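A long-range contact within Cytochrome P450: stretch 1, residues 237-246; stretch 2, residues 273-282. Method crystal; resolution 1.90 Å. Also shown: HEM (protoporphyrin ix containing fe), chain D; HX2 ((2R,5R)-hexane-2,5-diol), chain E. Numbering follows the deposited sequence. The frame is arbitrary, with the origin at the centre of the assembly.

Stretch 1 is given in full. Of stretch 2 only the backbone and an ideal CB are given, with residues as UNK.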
# COMPACT_ATOMS: atom_id res chain seq x y z
N ASP A 237 5.35 -3.47 0.57
CA ASP A 237 4.26 -4.24 1.21
C ASP A 237 2.91 -3.94 0.57
O ASP A 237 2.06 -4.82 0.52
CB ASP A 237 4.18 -4.01 2.72
CG ASP A 237 4.05 -2.54 3.12
OD1 ASP A 237 3.95 -1.66 2.24
OD2 ASP A 237 4.08 -2.24 4.36
N THR A 238 2.69 -2.71 0.11
CA THR A 238 1.38 -2.34 -0.49
C THR A 238 1.13 -3.14 -1.78
O THR A 238 0.03 -3.68 -1.98
CB THR A 238 1.34 -0.85 -0.86
OG1 THR A 238 2.54 -0.55 -1.60
CG2 THR A 238 1.25 0.04 0.40
N VAL A 239 2.15 -3.22 -2.63
CA VAL A 239 2.03 -3.92 -3.91
C VAL A 239 1.94 -5.43 -3.66
O VAL A 239 1.10 -6.09 -4.25
CB VAL A 239 3.14 -3.55 -4.90
CG1 VAL A 239 3.07 -4.42 -6.19
CG2 VAL A 239 2.97 -2.05 -5.32
N ALA A 240 2.74 -5.94 -2.72
CA ALA A 240 2.62 -7.33 -2.38
C ALA A 240 1.19 -7.67 -1.93
O ALA A 240 0.63 -8.71 -2.31
CB ALA A 240 3.67 -7.69 -1.29
N ALA A 241 0.60 -6.80 -1.10
CA ALA A 241 -0.73 -7.06 -0.54
C ALA A 241 -1.78 -7.06 -1.64
O ALA A 241 -2.62 -7.95 -1.70
CB ALA A 241 -1.09 -6.03 0.52
N MET A 242 -1.70 -6.07 -2.51
CA MET A 242 -2.70 -5.92 -3.57
C MET A 242 -2.62 -7.09 -4.57
O MET A 242 -3.66 -7.63 -4.98
CB MET A 242 -2.54 -4.57 -4.30
CG MET A 242 -3.69 -4.29 -5.36
SD MET A 242 -5.39 -4.40 -4.75
CE MET A 242 -5.45 -2.86 -3.78
N ILE A 243 -1.39 -7.46 -4.95
CA ILE A 243 -1.20 -8.56 -5.91
C ILE A 243 -1.74 -9.85 -5.30
O ILE A 243 -2.41 -10.62 -6.00
CB ILE A 243 0.30 -8.72 -6.38
CG1 ILE A 243 0.76 -7.54 -7.26
CG2 ILE A 243 0.58 -10.07 -7.11
CD1 ILE A 243 -0.11 -7.22 -8.43
N GLY A 244 -1.46 -10.06 -4.01
CA GLY A 244 -2.03 -11.24 -3.31
C GLY A 244 -3.56 -11.26 -3.31
O GLY A 244 -4.17 -12.32 -3.55
N MET A 245 -4.18 -10.09 -3.08
CA MET A 245 -5.63 -10.01 -3.02
C MET A 245 -6.24 -10.27 -4.42
O MET A 245 -7.29 -10.92 -4.56
CB MET A 245 -6.07 -8.62 -2.56
CG MET A 245 -5.92 -8.37 -1.06
SD MET A 245 -6.60 -9.66 -0.00
CE MET A 245 -8.12 -10.14 -0.77
N VAL A 246 -5.57 -9.73 -5.44
CA VAL A 246 -5.97 -9.96 -6.84
C VAL A 246 -5.89 -11.45 -7.20
O VAL A 246 -6.83 -12.02 -7.83
CB VAL A 246 -5.16 -9.10 -7.80
CG1 VAL A 246 -5.43 -9.59 -9.25
CG2 VAL A 246 -5.59 -7.60 -7.62
N UNK A 273 -11.42 -2.02 -10.64
CA UNK A 273 -12.48 -2.56 -9.81
C UNK A 273 -11.89 -3.44 -8.69
O UNK A 273 -12.32 -3.35 -7.55
CB UNK A 273 -13.46 -3.36 -10.66
N UNK A 274 -10.89 -4.26 -8.99
CA UNK A 274 -10.27 -5.08 -7.92
C UNK A 274 -9.52 -4.22 -6.88
O UNK A 274 -9.54 -4.51 -5.68
CB UNK A 274 -9.30 -6.09 -8.54
N UNK A 275 -8.87 -3.17 -7.36
CA UNK A 275 -8.17 -2.22 -6.45
C UNK A 275 -9.15 -1.49 -5.54
O UNK A 275 -8.87 -1.26 -4.36
CB UNK A 275 -7.37 -1.20 -7.26
N UNK A 276 -10.33 -1.18 -6.05
CA UNK A 276 -11.40 -0.56 -5.26
C UNK A 276 -11.92 -1.59 -4.26
O UNK A 276 -12.23 -1.25 -3.11
CB UNK A 276 -12.53 -0.05 -6.16
N UNK A 277 -12.03 -2.85 -4.71
CA UNK A 277 -12.74 -3.90 -3.93
C UNK A 277 -11.91 -4.39 -2.74
O UNK A 277 -12.48 -4.82 -1.72
CB UNK A 277 -13.08 -5.09 -4.83
N UNK A 278 -10.58 -4.40 -2.89
CA UNK A 278 -9.69 -5.01 -1.85
C UNK A 278 -8.64 -4.09 -1.23
O UNK A 278 -7.44 -4.44 -1.21
CB UNK A 278 -8.95 -6.20 -2.46
N UNK A 279 -9.09 -2.94 -0.67
CA UNK A 279 -8.12 -2.03 -0.07
C UNK A 279 -7.69 -2.52 1.31
O UNK A 279 -8.54 -2.99 2.11
CB UNK A 279 -8.70 -0.62 0.03
N UNK A 280 -6.41 -2.38 1.63
CA UNK A 280 -5.96 -2.87 2.93
C UNK A 280 -5.05 -1.88 3.64
O UNK A 280 -4.40 -2.26 4.64
CB UNK A 280 -5.23 -4.21 2.76
N UNK A 281 -4.99 -0.65 3.12
CA UNK A 281 -4.10 0.36 3.70
C UNK A 281 -4.84 1.21 4.74
O UNK A 281 -5.97 1.65 4.49
CB UNK A 281 -3.52 1.26 2.60
N UNK A 282 -4.24 1.38 5.92
CA UNK A 282 -4.76 2.33 6.93
C UNK A 282 -3.65 3.28 7.31
O UNK A 282 -2.46 2.88 7.26
CB UNK A 282 -5.29 1.61 8.17
CHA HEM D . 1.13 7.42 -0.34
CHB HEM D . -1.37 3.28 -0.95
CHC HEM D . 1.88 1.83 -4.21
CHD HEM D . 4.82 5.38 -2.83
C1A HEM D . 0.14 6.45 -0.29
C2A HEM D . -1.09 6.57 0.45
C3A HEM D . -1.80 5.45 0.30
C4A HEM D . -1.01 4.54 -0.53
CMA HEM D . -3.17 5.18 0.97
CAA HEM D . -1.55 7.82 1.24
CBA HEM D . -0.89 7.77 2.60
CGA HEM D . -1.35 8.90 3.51
O1A HEM D . -0.77 9.05 4.63
O2A HEM D . -2.30 9.69 3.18
C1B HEM D . -0.72 2.51 -1.91
C2B HEM D . -1.20 1.28 -2.46
C3B HEM D . -0.28 0.89 -3.37
C4B HEM D . 0.78 1.88 -3.39
CMB HEM D . -2.52 0.59 -2.06
CAB HEM D . -0.19 -0.35 -4.27
CBB HEM D . -1.09 -1.35 -4.24
C1C HEM D . 2.99 2.63 -4.17
C2C HEM D . 4.17 2.55 -5.02
C3C HEM D . 5.00 3.54 -4.59
C4C HEM D . 4.33 4.30 -3.56
CMC HEM D . 4.39 1.48 -6.14
CAC HEM D . 6.38 3.98 -5.11
CBC HEM D . 7.26 3.14 -5.64
C1D HEM D . 4.11 6.25 -2.08
C2D HEM D . 4.65 7.49 -1.54
C3D HEM D . 3.48 8.13 -0.81
C4D HEM D . 2.37 7.23 -0.92
CMD HEM D . 6.10 8.06 -1.73
CAD HEM D . 3.56 9.50 -0.07
CBD HEM D . 2.88 10.52 -1.00
CGD HEM D . 2.78 11.82 -0.19
O1D HEM D . 2.92 11.82 1.05
O2D HEM D . 2.51 12.88 -0.77
NA HEM D . 0.15 5.19 -0.90
NB HEM D . 0.46 2.86 -2.54
NC HEM D . 3.11 3.73 -3.33
ND HEM D . 2.78 6.13 -1.68
FE HEM D . 1.59 4.51 -2.17
C1 HX2 E . 2.51 3.72 7.68
O1 HX2 E . 0.12 3.36 8.05
C2 HX2 E . 1.21 3.10 7.14
O2 HX2 E . 2.67 3.10 2.42
C3 HX2 E . 0.87 3.51 5.71
C4 HX2 E . 2.02 3.23 4.72
C5 HX2 E . 1.53 3.21 3.27
C6 HX2 E . 0.80 4.53 2.93

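Stretch 1 is one helix, and it offers the second stretch almost nothing but apolar surface: V246, M245, M242, A241 and T238 follow one another along the side that is met. Position 273 is helical, and its ideal CB has no atom of stretch 1 within 5.5 Å, so the contact sets no preference. It is E273.

Position 274 points its CA-to-CB bond toward stretch 1, with the ideal CB 4.1 Å from V246 CG2. An aliphatic residue would suit, whether leucine, isoleucine, valine or methionine. The residue is L274, which packs on V246 through its CB.

At 275 the bond runs sideways, yet the ideal CB is 4.3 Å from M242 CE. A flexible or branched apolar chain could pack against that methionine. M275 does so through its CG, 4.0 Å from M242 SD, while M275 O is 3.8 Å from M242 CE.

Position 276 points away and 277 sideways, both without a neighbour in stretch 1 near the ideal CB; polar or charged chains are as acceptable as any. The residues are R276 and R277. R276 pairs with E273 in a salt bridge, with NE 2.9 Å from E273 OE1 and NH2 2.9 Å from E273 OE2.

At 278 the backbone leaves helical geometry (phi/psi -122/55), and the ideal CB turns toward stretch 1, 3.8 Å from M245 CB and 4.6 Å from M242 SD. With two methionines nearby, an aromatic or a large aliphatic residue would fit. Y278 takes the m rotamer, and M245 CE approaches its ring obliquely, 3.6 Å from Y278 CD1. The M242 side chain ends with CE 3.6 Å from Y278 O, so the backbone contributes to the packing too.

Position 279 points away. Its phi of -79° permits proline without requiring it, and P279 is barely covered by stretch 1.

At 280 the bond again points toward stretch 1, but A241 CB is 5.1 Å from the ideal CB. A small or medium side chain, such as threonine, valine or serine, could fill the gap. T280 places OG1 3.8 Å from A241 CB, a van der Waals contact; the hydroxyl is hydrogen-bonded elsewhere in the structure.

Position 281 has extended angles (-93/132) and faces T238 CG2, 5.4 Å from the ideal CB, with the heme close by. A branched aliphatic residue suits. V281 sets CG2 3.9 Å from T238 CG2 and 3.8 Å from HEM CMB.

Position 282 is beyond reach of stretch 1, leaving many residues possible. A282 O accepts a hydrogen bond from HX2 O1, 2.7 Å away.

Stretch 2 273-282: ELMRRYPTVA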
# COMPACT_ATOMS: atom_id res chain seq x y z
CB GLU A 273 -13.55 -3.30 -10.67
CG GLU A 273 -14.76 -3.82 -9.89
CD GLU A 273 -15.64 -2.72 -9.23
OE1 GLU A 273 -15.29 -1.51 -9.24
OE2 GLU A 273 -16.67 -3.10 -8.68
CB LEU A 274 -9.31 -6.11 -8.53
CG LEU A 274 -10.10 -7.14 -9.36
CD1 LEU A 274 -9.19 -8.08 -10.16
CD2 LEU A 274 -11.09 -7.90 -8.50
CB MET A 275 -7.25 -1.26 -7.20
CG MET A 275 -6.12 -2.02 -7.91
SD MET A 275 -5.05 -1.07 -9.03
CE MET A 275 -4.10 -0.17 -7.82
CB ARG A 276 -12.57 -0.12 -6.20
CG ARG A 276 -13.67 0.60 -5.48
CD ARG A 276 -15.04 0.45 -6.19
NE ARG A 276 -15.47 -0.96 -6.39
CZ ARG A 276 -16.06 -1.72 -5.47
NH1 ARG A 276 -16.26 -1.30 -4.22
NH2 ARG A 276 -16.42 -2.97 -5.80
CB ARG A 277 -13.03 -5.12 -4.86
CG ARG A 277 -13.63 -6.38 -4.18
CD ARG A 277 -14.99 -6.13 -3.48
NE ARG A 277 -15.44 -7.35 -2.78
CZ ARG A 277 -15.05 -7.73 -1.56
NH1 ARG A 277 -14.14 -7.04 -0.89
NH2 ARG A 277 -15.51 -8.87 -1.05
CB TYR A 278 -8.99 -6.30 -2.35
CG TYR A 278 -9.99 -7.33 -2.84
CD1 TYR A 278 -10.80 -8.01 -1.92
CD2 TYR A 278 -10.14 -7.61 -4.20
CE1 TYR A 278 -11.76 -8.98 -2.36
CE2 TYR A 278 -11.08 -8.57 -4.64
CZ TYR A 278 -11.86 -9.26 -3.71
OH TYR A 278 -12.80 -10.22 -4.10
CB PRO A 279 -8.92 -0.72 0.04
CG PRO A 279 -10.35 -1.22 0.39
CD PRO A 279 -10.46 -2.39 -0.62
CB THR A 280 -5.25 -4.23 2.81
OG1 THR A 280 -4.05 -4.10 2.02
CG2 THR A 280 -6.21 -5.34 2.24
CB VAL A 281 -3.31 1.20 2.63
CG1 VAL A 281 -2.41 2.19 3.36
CG2 VAL A 281 -2.40 0.25 1.75
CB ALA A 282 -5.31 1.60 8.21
O HOH W 1 2.66 3.40 -0.35
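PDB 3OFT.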